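Local coordinates for cystathionine beta-lyase family protein, YNBB B.subtilis ortholog (Clostridium acetobutylicum, PDB 3HVY) that is probably a pyridoxal phosphate-dependent lyase of the cystathionine beta-lyase and methionine gamma-lyase kind, possibly involved in aluminium resistance, at residues H103-A108 and D218-E223; G124-Y127 and I133-M136; A312-L317 and I420-L425. All coordinates share one frame; numbering follows the deposited sequence.

Overall arrangement
Interactions 1 and 2 are built around the seven-stranded mixed sheet of the cofactor-binding domain, on helices and loops that flank it, and interaction 3 belongs to the C-terminal part of the chain with its antiparallel sheet. Along the sequence, interaction 2 (124-127 with 133-136) is nested in the loop closed by interaction 1 (103-108 with 218-223); interaction 3 (312-317 with 420-425) follows both. The centres of interactions 1 and 2 are about 14 Å apart, and the two touch where Ile133 CD1 packs 3.7 Å from Gly106 CA on helix 101-111. Interaction 3 is centred about 31 Å from interaction 1 and about 33 Å from interaction 2. Cofactor site and C-terminal helix packing are thus well separated.

Interaction 1: H103-A108 and D218-E223; sequences HAIGAA and DNCYGE
Ile105 turns CG1 anti to its own carbonyl carbon (chi1 -69°) and Asp218 sets its CG anti to the backbone N (chi1 172°), which brings the isoleucine methyl and the carboxylate together. The setting is the cofactor site of a fold type I pyridoxal phosphate enzyme: helix 101-111 packs against the mixed sheet, and Asp218 ends strand 214-218. CD1 of Ile105 rests above the flat carboxylate, 3.3 Å from Asp218 CG and equally close to both oxygens, OD1 and OD2. CG1 follows behind at 4.0 Å from Asp218 CG, and the two side chains run at a slant to one another. No hydrogen bond joins the segments, so this is a hydrocarbon lid laid on a polar group, with both residues buried.

Beneath that lid each oxygen has its own task. OD2 hydrogen-bonds N1 of the modified residue at position 244, the lysine carrying the cofactor as a Schiff base; an aspartate facing the pyridine nitrogen is the hallmark of this fold. OD1 is turned back to its own chain and accepts from Cys220 N at 3.1 Å, a fairly straight bond (160° at the hydrogen) that meets the oxygen nearly along its C-O axis. This makes an Asx turn, and it helps fix the rotation of the carboxylate that OD2 offers to the cofactor.

The chain then bends through a type II turn from Asn219 to Gly222, closed by Gly222 N to Asn219 O at 3.1 Å. Ile105 also touches Phe216 and Ala239 on neighbouring strands, which places its side chain between helix and sheet. The chain is already leaving the helix at Cys220, but the side chain points back, and its SG stops 4.1 Å from Ile105 CD1.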
ATOM      1  N   HIS D 103     -22.350   4.780   6.582  1.00 34.50           N
ATOM      2  CA  HIS D 103     -22.204   3.372   6.854  1.00 29.47           C
ATOM      3  C   HIS D 103     -22.005   3.190   8.343  1.00 31.21           C
ATOM      4  O   HIS D 103     -22.653   2.338   8.941  1.00 33.71           O
ATOM      5  CB  HIS D 103     -21.007   2.840   6.068  1.00 30.66           C
ATOM      6  CG  HIS D 103     -20.801   1.358   6.138  1.00 29.92           C
ATOM      7  ND1 HIS D 103     -19.811   0.719   5.409  1.00 34.48           N
ATOM      8  CD2 HIS D 103     -21.452   0.384   6.818  1.00 31.75           C
ATOM      9  CE1 HIS D 103     -19.839  -0.572   5.674  1.00 31.55           C
ATOM     10  NE2 HIS D 103     -20.836  -0.804   6.519  1.00 31.64           N
ATOM     11  N   ALA D 104     -21.129   3.978   8.952  1.00 32.95           N
ATOM     12  CA  ALA D 104     -20.873   3.882  10.407  1.00 30.86           C
ATOM     13  C   ALA D 104     -22.135   4.208  11.226  1.00 32.52           C
ATOM     14  O   ALA D 104     -22.463   3.495  12.176  1.00 30.67           O
ATOM     15  CB  ALA D 104     -19.747   4.793  10.819  1.00 28.72           C
ATOM     16  N   ILE D 105     -22.855   5.245  10.811  1.00 32.43           N
ATOM     17  CA  ILE D 105     -24.085   5.667  11.467  1.00 30.88           C
ATOM     18  C   ILE D 105     -25.144   4.585  11.324  1.00 31.49           C
ATOM     19  O   ILE D 105     -25.701   4.118  12.315  1.00 30.79           O
ATOM     20  CB  ILE D 105     -24.590   7.043  10.937  1.00 31.40           C
ATOM     21  CG1 ILE D 105     -23.624   8.176  11.378  1.00 33.06           C
ATOM     22  CG2 ILE D 105     -26.041   7.336  11.438  1.00 27.82           C
ATOM     23  CD1 ILE D 105     -23.730   9.382  10.543  1.00 36.88           C
ATOM     24  N   GLY D 106     -25.362   4.137  10.100  1.00 31.77           N
ATOM     25  CA  GLY D 106     -26.273   3.024   9.834  1.00 31.50           C
ATOM     26  C   GLY D 106     -25.995   1.752  10.621  1.00 33.18           C
ATOM     27  O   GLY D 106     -26.926   1.123  11.112  1.00 31.00           O
ATOM     28  N   ALA D 107     -24.726   1.363  10.734  1.00 31.33           N
ATOM     29  CA  ALA D 107     -24.350   0.161  11.451  1.00 28.69           C
ATOM     30  C   ALA D 107     -24.695   0.326  12.953  1.00 30.69           C
ATOM     31  O   ALA D 107     -25.114  -0.625  13.618  1.00 30.28           O
ATOM     32  CB  ALA D 107     -22.860  -0.126  11.256  1.00 27.70           C
ATOM     33  N   ALA D 108     -24.479   1.528  13.492  1.00 33.16           N
ATOM     34  CA  ALA D 108     -24.793   1.814  14.892  1.00 33.22           C
ATOM     35  C   ALA D 108     -26.303   1.677  15.131  1.00 29.91           C
ATOM     36  O   ALA D 108     -26.710   1.125  16.140  1.00 30.47           O
ATOM     37  CB  ALA D 108     -24.293   3.182  15.318  1.00 29.51           C
ATOM     38  N   ASP D 218     -24.986  11.233  15.988  1.00 28.02           N
ATOM     39  CA  ASP D 218     -24.225  11.344  14.744  1.00 29.43           C
ATOM     40  C   ASP D 218     -23.254  12.486  14.983  1.00 28.61           C
ATOM     41  O   ASP D 218     -23.680  13.644  15.086  1.00 29.03           O
ATOM     42  CB  ASP D 218     -25.200  11.666  13.621  1.00 29.04           C
ATOM     43  CG  ASP D 218     -24.514  12.008  12.307  1.00 34.65           C
ATOM     44  OD1 ASP D 218     -23.263  12.101  12.298  1.00 33.23           O
ATOM     45  OD2 ASP D 218     -25.253  12.229  11.289  1.00 32.13           O
ATOM     46  N   ASN D 219     -21.964  12.164  15.142  1.00 30.57           N
ATOM     47  CA  ASN D 219     -20.963  13.168  15.560  1.00 27.62           C
ATOM     48  C   ASN D 219     -20.189  13.763  14.383  1.00 31.24           C
ATOM     49  O   ASN D 219     -19.194  14.430  14.584  1.00 31.32           O
ATOM     50  CB  ASN D 219     -19.962  12.517  16.511  1.00 30.24           C
ATOM     51  CG  ASN D 219     -19.335  13.501  17.431  1.00 31.45           C
ATOM     52  OD1 ASN D 219     -19.989  14.471  17.831  1.00 28.90           O
ATOM     53  ND2 ASN D 219     -18.032  13.285  17.782  1.00 28.35           N
ATOM     54  N   CYS D 220     -20.600  13.441  13.159  1.00 29.91           N
ATOM     55  CA  CYS D 220     -19.906  13.955  11.995  1.00 33.51           C
ATOM     56  C   CYS D 220     -19.681  15.477  12.009  1.00 31.45           C
ATOM     57  O   CYS D 220     -20.600  16.224  12.237  1.00 33.44           O
ATOM     58  CB  CYS D 220     -20.664  13.577  10.720  1.00 31.64           C
ATOM     59  SG  CYS D 220     -20.470  11.831  10.225  1.00 39.16           S
ATOM     60  N   TYR D 221     -18.450  15.864  11.715  1.00 32.86           N
ATOM     61  CA  TYR D 221     -17.966  17.238  11.601  1.00 33.62           C
ATOM     62  C   TYR D 221     -17.705  17.912  12.923  1.00 32.38           C
ATOM     63  O   TYR D 221     -17.238  19.057  12.973  1.00 31.43           O
ATOM     64  CB  TYR D 221     -18.926  18.115  10.850  1.00 28.12           C
ATOM     65  CG  TYR D 221     -19.077  17.797   9.367  1.00 32.37           C
ATOM     66  CD1 TYR D 221     -18.028  18.007   8.513  1.00 33.14           C
ATOM     67  CD2 TYR D 221     -20.280  17.366   8.825  1.00 45.49           C
ATOM     68  CE1 TYR D 221     -18.140  17.816   7.173  1.00 43.19           C
ATOM     69  CE2 TYR D 221     -20.393  17.147   7.425  1.00 43.32           C
ATOM     70  CZ  TYR D 221     -19.310  17.397   6.633  1.00 43.25           C
ATOM     71  OH  TYR D 221     -19.331  17.211   5.266  1.00 63.15           O
ATOM     72  N   GLY D 222     -17.992  17.232  14.009  1.00 28.52           N
ATOM     73  CA  GLY D 222     -17.852  17.890  15.301  1.00 26.51           C
ATOM     74  C   GLY D 222     -16.606  17.506  16.092  1.00 26.06           C
ATOM     75  O   GLY D 222     -16.330  18.094  17.131  1.00 32.05           O
ATOM     76  N   GLU D 223     -15.857  16.520  15.647  1.00 28.41           N
ATOM     77  CA  GLU D 223     -14.773  16.001  16.474  1.00 26.37           C
ATOM     78  C   GLU D 223     -13.757  17.054  16.669  1.00 29.14           C
ATOM     79  O   GLU D 223     -13.381  17.690  15.717  1.00 30.41           O
ATOM     80  CB  GLU D 223     -14.107  14.781  15.825  1.00 29.70           C
ATOM     81  CG  GLU D 223     -15.081  13.595  15.516  1.00 31.63           C
ATOM     82  CD  GLU D 223     -15.778  13.674  14.159  1.00 39.25           C
ATOM     83  OE1 GLU D 223     -15.619  14.678  13.425  1.00 36.50           O
ATOM     84  OE2 GLU D 223     -16.500  12.695  13.821  1.00 32.43           O
TER

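Interaction 2: G124-Y127 and I133-M136; sequences GMPY and IIGM
The puckered ring of Pro126 meets segment 133-136 with its CG-CD rim rather than with a face. Ile134 sends CD1 to Pro126 CG at 3.7 Å, its chain slanting across the direction of the ring. Met136, a selenomethionine, brings its terminal CE to Pro126 CD at 3.9 Å and to Pro126 CG at 4.1 Å, so two methyls from different residues meet at the same rim of the ring. Tyr152 of strand 151-154 touches Pro126, Ile134 and Met136 alike, and so closes the cluster from the sheet.

Farther out the contact passes to selenium. In Met125, also a selenomethionine, CG stands anti to the backbone N and the bend at chi2 (60°) brings SE to 4.1 Å from Met136 SE; the further bend at chi3 sets only the terminal CE. The Met136 chain stays extended beyond CG. The two chains run antiparallel where they pass. Met125 is exposed, and this is the more open end of the patch; Pro126 and Ile134 are buried.

All contacts between the segments are apolar. Polar links run elsewhere: Pro126 O accepts from His131 NE2, which ties the loop to the start of the short helix 131-134, and Tyr127 N bonds Gln183 OE1. The segments are thus the two flanks of a compact loop-helix excursion after strand 118-121. Gly135, with phi 98°, reverses the backbone so that Met136 N reaches back to His131 O and Gly135 N to Asp132 O, and the Met136 side chain faces the loop: a Schellman motif ending the helix.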
ATOM      1  N   GLY D 124     -35.605  16.947  14.238  1.00 40.91           N
ATOM      2  CA  GLY D 124     -36.240  17.090  12.929  1.00 40.41           C
ATOM      3  C   GLY D 124     -35.737  16.071  11.904  1.00 41.62           C
ATOM      4  O   GLY D 124     -35.214  15.025  12.258  1.00 39.63           O
HETATM    5  N   MSE D 125     -35.951  16.371  10.626  1.00 44.64           N
HETATM    6  CA  MSE D 125     -35.572  15.501   9.497  1.00 42.90           C
HETATM    7  C   MSE D 125     -34.069  15.189   9.480  1.00 43.02           C
HETATM    8  O   MSE D 125     -33.227  16.081   9.605  1.00 39.90           O
HETATM    9  CB  MSE D 125     -35.973  16.161   8.174  1.00 48.74           C
HETATM   10  CG  MSE D 125     -36.038  15.219   6.919  1.00 51.25           C
HETATM   11 SE   MSE D 125     -37.313  13.776   7.144  0.75 78.33          SE
HETATM   12  CE  MSE D 125     -38.867  14.756   7.809  1.00 61.42           C
ATOM     13  N   PRO D 126     -33.722  13.904   9.389  1.00 39.35           N
ATOM     14  CA  PRO D 126     -32.331  13.567   9.323  1.00 39.51           C
ATOM     15  C   PRO D 126     -31.724  13.913   7.975  1.00 39.99           C
ATOM     16  O   PRO D 126     -32.462  14.148   7.012  1.00 37.47           O
ATOM     17  CB  PRO D 126     -32.324  12.042   9.498  1.00 39.98           C
ATOM     18  CG  PRO D 126     -33.638  11.661   9.894  1.00 42.97           C
ATOM     19  CD  PRO D 126     -34.580  12.712   9.430  1.00 42.25           C
ATOM     20  N   TYR D 127     -30.397  13.991   7.967  1.00 42.50           N
ATOM     21  CA  TYR D 127     -29.574  14.062   6.745  1.00 46.02           C
ATOM     22  C   TYR D 127     -30.104  13.115   5.669  1.00 44.54           C
ATOM     23  O   TYR D 127     -30.414  11.975   5.960  1.00 41.42           O
ATOM     24  CB  TYR D 127     -28.101  13.691   7.055  1.00 48.09           C
ATOM     25  CG  TYR D 127     -27.148  14.868   7.009  1.00 50.07           C
ATOM     26  N   ILE D 133     -31.770   4.283   5.071  1.00 30.62           N
ATOM     27  CA  ILE D 133     -31.489   3.504   6.321  1.00 31.64           C
ATOM     28  C   ILE D 133     -32.786   3.332   7.137  1.00 30.86           C
ATOM     29  O   ILE D 133     -33.170   2.234   7.488  1.00 33.29           O
ATOM     30  CB  ILE D 133     -30.359   4.122   7.159  1.00 32.49           C
ATOM     31  CG1 ILE D 133     -29.021   3.825   6.482  1.00 31.75           C
ATOM     32  CG2 ILE D 133     -30.332   3.559   8.642  1.00 33.75           C
ATOM     33  CD1 ILE D 133     -27.861   4.686   6.911  1.00 40.66           C
ATOM     34  N   ILE D 134     -33.497   4.430   7.342  1.00 31.30           N
ATOM     35  CA  ILE D 134     -34.770   4.454   8.068  1.00 31.07           C
ATOM     36  C   ILE D 134     -35.889   3.727   7.277  1.00 31.85           C
ATOM     37  O   ILE D 134     -36.661   2.945   7.840  1.00 32.12           O
ATOM     38  CB  ILE D 134     -35.168   5.918   8.386  1.00 29.07           C
ATOM     39  CG1 ILE D 134     -34.147   6.489   9.373  1.00 29.50           C
ATOM     40  CG2 ILE D 134     -36.610   5.967   8.892  1.00 31.33           C
ATOM     41  CD1 ILE D 134     -33.928   7.979   9.342  1.00 34.51           C
ATOM     42  N   GLY D 135     -35.951   3.986   5.978  1.00 33.89           N
ATOM     43  CA  GLY D 135     -36.960   3.384   5.092  1.00 35.73           C
ATOM     44  C   GLY D 135     -38.104   4.350   4.883  1.00 38.72           C
ATOM     45  O   GLY D 135     -39.251   4.059   5.190  1.00 42.16           O
HETATM   46  N   MSE D 136     -37.797   5.509   4.346  1.00 40.80           N
HETATM   47  CA  MSE D 136     -38.795   6.539   4.240  1.00 44.72           C
HETATM   48  C   MSE D 136     -39.659   6.455   3.021  1.00 47.42           C
HETATM   49  O   MSE D 136     -40.734   7.009   3.014  1.00 52.81           O
HETATM   50  CB  MSE D 136     -38.154   7.908   4.430  1.00 44.19           C
HETATM   51  CG  MSE D 136     -38.066   8.182   5.907  1.00 47.59           C
HETATM   52 SE   MSE D 136     -37.230   9.792   6.154  0.75 58.73          SE
HETATM   53  CE  MSE D 136     -36.553   9.657   7.920  1.00 56.89           C
TER

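Interaction 3: A312-L317 and I420-L425; sequences ARIMEL and IALSKL
Leu422 carries the contact, and its side chain can be followed outward from CB. CB points to segment 312-317, CG stands anti to the backbone N (chi1 180°), and the branch there splits the work between two neighbours. This is helix-helix packing in the C-terminal part of the fold: the end of the long helix 287-317 meets the last helix, 411-422, beside the antiparallel sheet. CD1 of Leu422 goes to Met315, a selenomethionine, lying 3.9 Å from its SE and 4.1 Å from its CE. CD2 goes the other way, to Ile314, with CD1 of that isoleucine at 3.8 Å and its CG1 at 3.9 Å. The fork of Leu422 therefore meets two consecutive residues of the facing helix.

Met315 comes to the meeting bent at both chi2 and chi3 (-57° and -73°), and it runs past Leu422 in the opposite sense. The same side chain touches Ile337 of strand 334-338 and Phe348 of helix 342-354, so it also packs on the sheet and on a third helix. Ile314 slants across Leu422 instead.

On another side of helix 287-317, Arg313 and Glu316 form a salt bridge within the segment, NH1 to OE1 at 2.9 Å. The carboxylate oxygen lies in the guanidinium plane, whereas the arginine nitrogen approaches from above the carboxylate plane. Leu317 CD2 covers one guanidinium face toward its rim, and Arg313 NE has a further salt bridge to Asp30.

Farther along the segment 420-425, Leu425 N is bonded to Leu422 O at 2.8 Å. Leu425 then crosses Met315 at about a right angle, its CD1 4.2 Å from Met315 CE.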
ATOM      1  N   ALA D 312     -17.378  33.412   7.615  1.00 26.20           N
ATOM      2  CA  ALA D 312     -18.518  34.060   8.248  1.00 26.59           C
ATOM      3  C   ALA D 312     -18.350  35.591   8.317  1.00 27.29           C
ATOM      4  O   ALA D 312     -19.251  36.324   7.956  1.00 27.47           O
ATOM      5  CB  ALA D 312     -18.734  33.483   9.720  1.00 26.02           C
ATOM      6  N   ARG D 313     -17.215  36.057   8.851  1.00 28.23           N
ATOM      7  CA  ARG D 313     -17.015  37.495   9.000  1.00 27.36           C
ATOM      8  C   ARG D 313     -16.834  38.205   7.679  1.00 28.18           C
ATOM      9  O   ARG D 313     -17.507  39.209   7.439  1.00 28.67           O
ATOM     10  CB  ARG D 313     -15.864  37.863   9.920  1.00 29.76           C
ATOM     11  CG  ARG D 313     -15.789  39.350  10.201  1.00 28.58           C
ATOM     12  CD  ARG D 313     -17.123  39.917  10.672  1.00 22.80           C
ATOM     13  NE  ARG D 313     -16.969  41.253  11.303  1.00 29.90           N
ATOM     14  CZ  ARG D 313     -17.963  42.022  11.755  1.00 27.67           C
ATOM     15  NH1 ARG D 313     -19.259  41.653  11.664  1.00 31.79           N
ATOM     16  NH2 ARG D 313     -17.665  43.221  12.240  1.00 30.05           N
ATOM     17  N   ILE D 314     -15.968  37.684   6.801  1.00 32.50           N
ATOM     18  CA  ILE D 314     -15.739  38.378   5.547  1.00 30.62           C
ATOM     19  C   ILE D 314     -16.992  38.403   4.649  1.00 29.10           C
ATOM     20  O   ILE D 314     -17.278  39.416   4.034  1.00 30.98           O
ATOM     21  CB  ILE D 314     -14.488  37.889   4.798  1.00 30.46           C
ATOM     22  CG1 ILE D 314     -14.019  38.988   3.816  1.00 31.67           C
ATOM     23  CG2 ILE D 314     -14.721  36.514   4.085  1.00 25.86           C
ATOM     24  CD1 ILE D 314     -12.687  38.606   3.023  1.00 29.37           C
HETATM   25  N   MSE D 315     -17.773  37.337   4.602  1.00 28.33           N
HETATM   26  CA  MSE D 315     -18.955  37.358   3.739  1.00 27.48           C
HETATM   27  C   MSE D 315     -19.975  38.342   4.344  1.00 28.79           C
HETATM   28  O   MSE D 315     -20.714  39.020   3.642  1.00 29.62           O
HETATM   29  CB  MSE D 315     -19.536  35.952   3.573  1.00 28.74           C
HETATM   30  CG  MSE D 315     -18.575  34.942   2.927  1.00 32.94           C
HETATM   31 SE   MSE D 315     -17.954  35.545   1.211  0.75 30.99          SE
HETATM   32  CE  MSE D 315     -19.587  35.287   0.184  1.00 28.37           C
ATOM     33  N   GLU D 316     -20.013  38.412   5.668  1.00 28.39           N
ATOM     34  CA  GLU D 316     -20.859  39.393   6.346  1.00 28.62           C
ATOM     35  C   GLU D 316     -20.414  40.848   6.044  1.00 30.24           C
ATOM     36  O   GLU D 316     -21.248  41.707   5.719  1.00 27.05           O
ATOM     37  CB  GLU D 316     -20.838  39.114   7.828  1.00 30.61           C
ATOM     38  CG  GLU D 316     -21.536  40.078   8.715  1.00 29.94           C
ATOM     39  CD  GLU D 316     -21.719  39.496  10.077  1.00 40.38           C
ATOM     40  OE1 GLU D 316     -20.721  39.334  10.817  1.00 28.05           O
ATOM     41  OE2 GLU D 316     -22.870  39.156  10.365  1.00 33.56           O
ATOM     42  N   LEU D 317     -19.104  41.103   6.107  1.00 28.45           N
ATOM     43  CA  LEU D 317     -18.576  42.397   5.703  1.00 28.75           C
ATOM     44  C   LEU D 317     -18.993  42.744   4.272  1.00 30.17           C
ATOM     45  O   LEU D 317     -19.229  43.911   3.942  1.00 28.23           O
ATOM     46  CB  LEU D 317     -17.058  42.435   5.838  1.00 31.70           C
ATOM     47  CG  LEU D 317     -16.492  42.294   7.233  1.00 34.76           C
ATOM     48  CD1 LEU D 317     -15.068  42.861   7.328  1.00 32.99           C
ATOM     49  CD2 LEU D 317     -17.442  42.995   8.209  1.00 27.52           C
ATOM     50  N   ILE D 420     -10.601  34.088  -3.215  1.00 32.76           N
ATOM     51  CA  ILE D 420     -10.769  33.782  -4.618  1.00 33.61           C
ATOM     52  C   ILE D 420     -12.248  33.689  -4.948  1.00 32.46           C
ATOM     53  O   ILE D 420     -12.722  34.332  -5.861  1.00 35.22           O
ATOM     54  CB  ILE D 420     -10.044  32.480  -5.021  1.00 33.67           C
ATOM     55  CG1 ILE D 420      -8.548  32.722  -4.983  1.00 31.17           C
ATOM     56  CG2 ILE D 420     -10.465  32.027  -6.421  1.00 26.33           C
ATOM     57  CD1 ILE D 420      -7.716  31.425  -4.874  1.00 33.78           C
ATOM     58  N   ALA D 421     -12.992  32.937  -4.163  1.00 33.46           N
ATOM     59  CA  ALA D 421     -14.418  32.829  -4.388  1.00 34.44           C
ATOM     60  C   ALA D 421     -15.153  34.193  -4.290  1.00 35.02           C
ATOM     61  O   ALA D 421     -15.989  34.536  -5.141  1.00 34.35           O
ATOM     62  CB  ALA D 421     -15.011  31.812  -3.417  1.00 33.16           C
ATOM     63  N   LEU D 422     -14.864  34.969  -3.245  1.00 36.44           N
ATOM     64  CA  LEU D 422     -15.528  36.262  -3.045  1.00 32.59           C
ATOM     65  C   LEU D 422     -15.242  37.253  -4.186  1.00 34.73           C
ATOM     66  O   LEU D 422     -16.104  38.056  -4.543  1.00 34.00           O
ATOM     67  CB  LEU D 422     -15.100  36.862  -1.698  1.00 35.48           C
ATOM     68  CG  LEU D 422     -15.688  38.236  -1.306  1.00 36.25           C
ATOM     69  CD1 LEU D 422     -17.231  38.293  -1.425  1.00 33.85           C
ATOM     70  CD2 LEU D 422     -15.205  38.655   0.131  1.00 29.90           C
ATOM     71  N   SER D 423     -14.034  37.186  -4.739  0.50 35.43           N
ATOM     72  CA  SER D 423     -13.613  38.064  -5.840  0.50 37.39           C
ATOM     73  C   SER D 423     -14.336  37.745  -7.146  0.50 37.92           C
ATOM     74  O   SER D 423     -14.146  38.432  -8.142  0.50 39.52           O
ATOM     75  CB  SER D 423     -12.110  37.978  -6.047  0.50 36.95           C
ATOM     76  OG  SER D 423     -11.411  38.443  -4.904  0.50 33.68           O
ATOM     77  N   LYS D 424     -15.116  36.674  -7.151  1.00 38.49           N
ATOM     78  CA  LYS D 424     -16.038  36.412  -8.241  1.00 42.46           C
ATOM     79  C   LYS D 424     -17.410  37.075  -8.033  1.00 45.47           C
ATOM     80  O   LYS D 424     -18.224  37.085  -8.935  1.00 46.45           O
ATOM     81  CB  LYS D 424     -16.212  34.924  -8.443  1.00 40.33           C
ATOM     82  CG  LYS D 424     -14.886  34.185  -8.560  1.00 41.67           C
ATOM     83  CD  LYS D 424     -14.891  33.044  -9.502  1.00 48.66           C
ATOM     84  CE  LYS D 424     -16.327  32.558  -9.790  1.00 55.81           C
ATOM     85  NZ  LYS D 424     -16.503  31.233 -10.477  1.00 43.90           N
ATOM     86  N   LEU D 425     -17.683  37.609  -6.849  1.00 48.71           N
ATOM     87  CA  LEU D 425     -18.975  38.240  -6.598  1.00 49.21           C
ATOM     88  C   LEU D 425     -18.872  39.754  -6.431  1.00 53.22           C
ATOM     89  O   LEU D 425     -19.773  40.481  -6.875  1.00 54.04           O
ATOM     90  CB  LEU D 425     -19.655  37.671  -5.339  1.00 45.27           C
ATOM     91  CG  LEU D 425     -19.757  36.185  -5.080  1.00 45.85           C
ATOM     92  CD1 LEU D 425     -20.568  35.992  -3.797  1.00 39.70           C
ATOM     93  CD2 LEU D 425     -20.322  35.387  -6.218  1.00 36.75           C
TER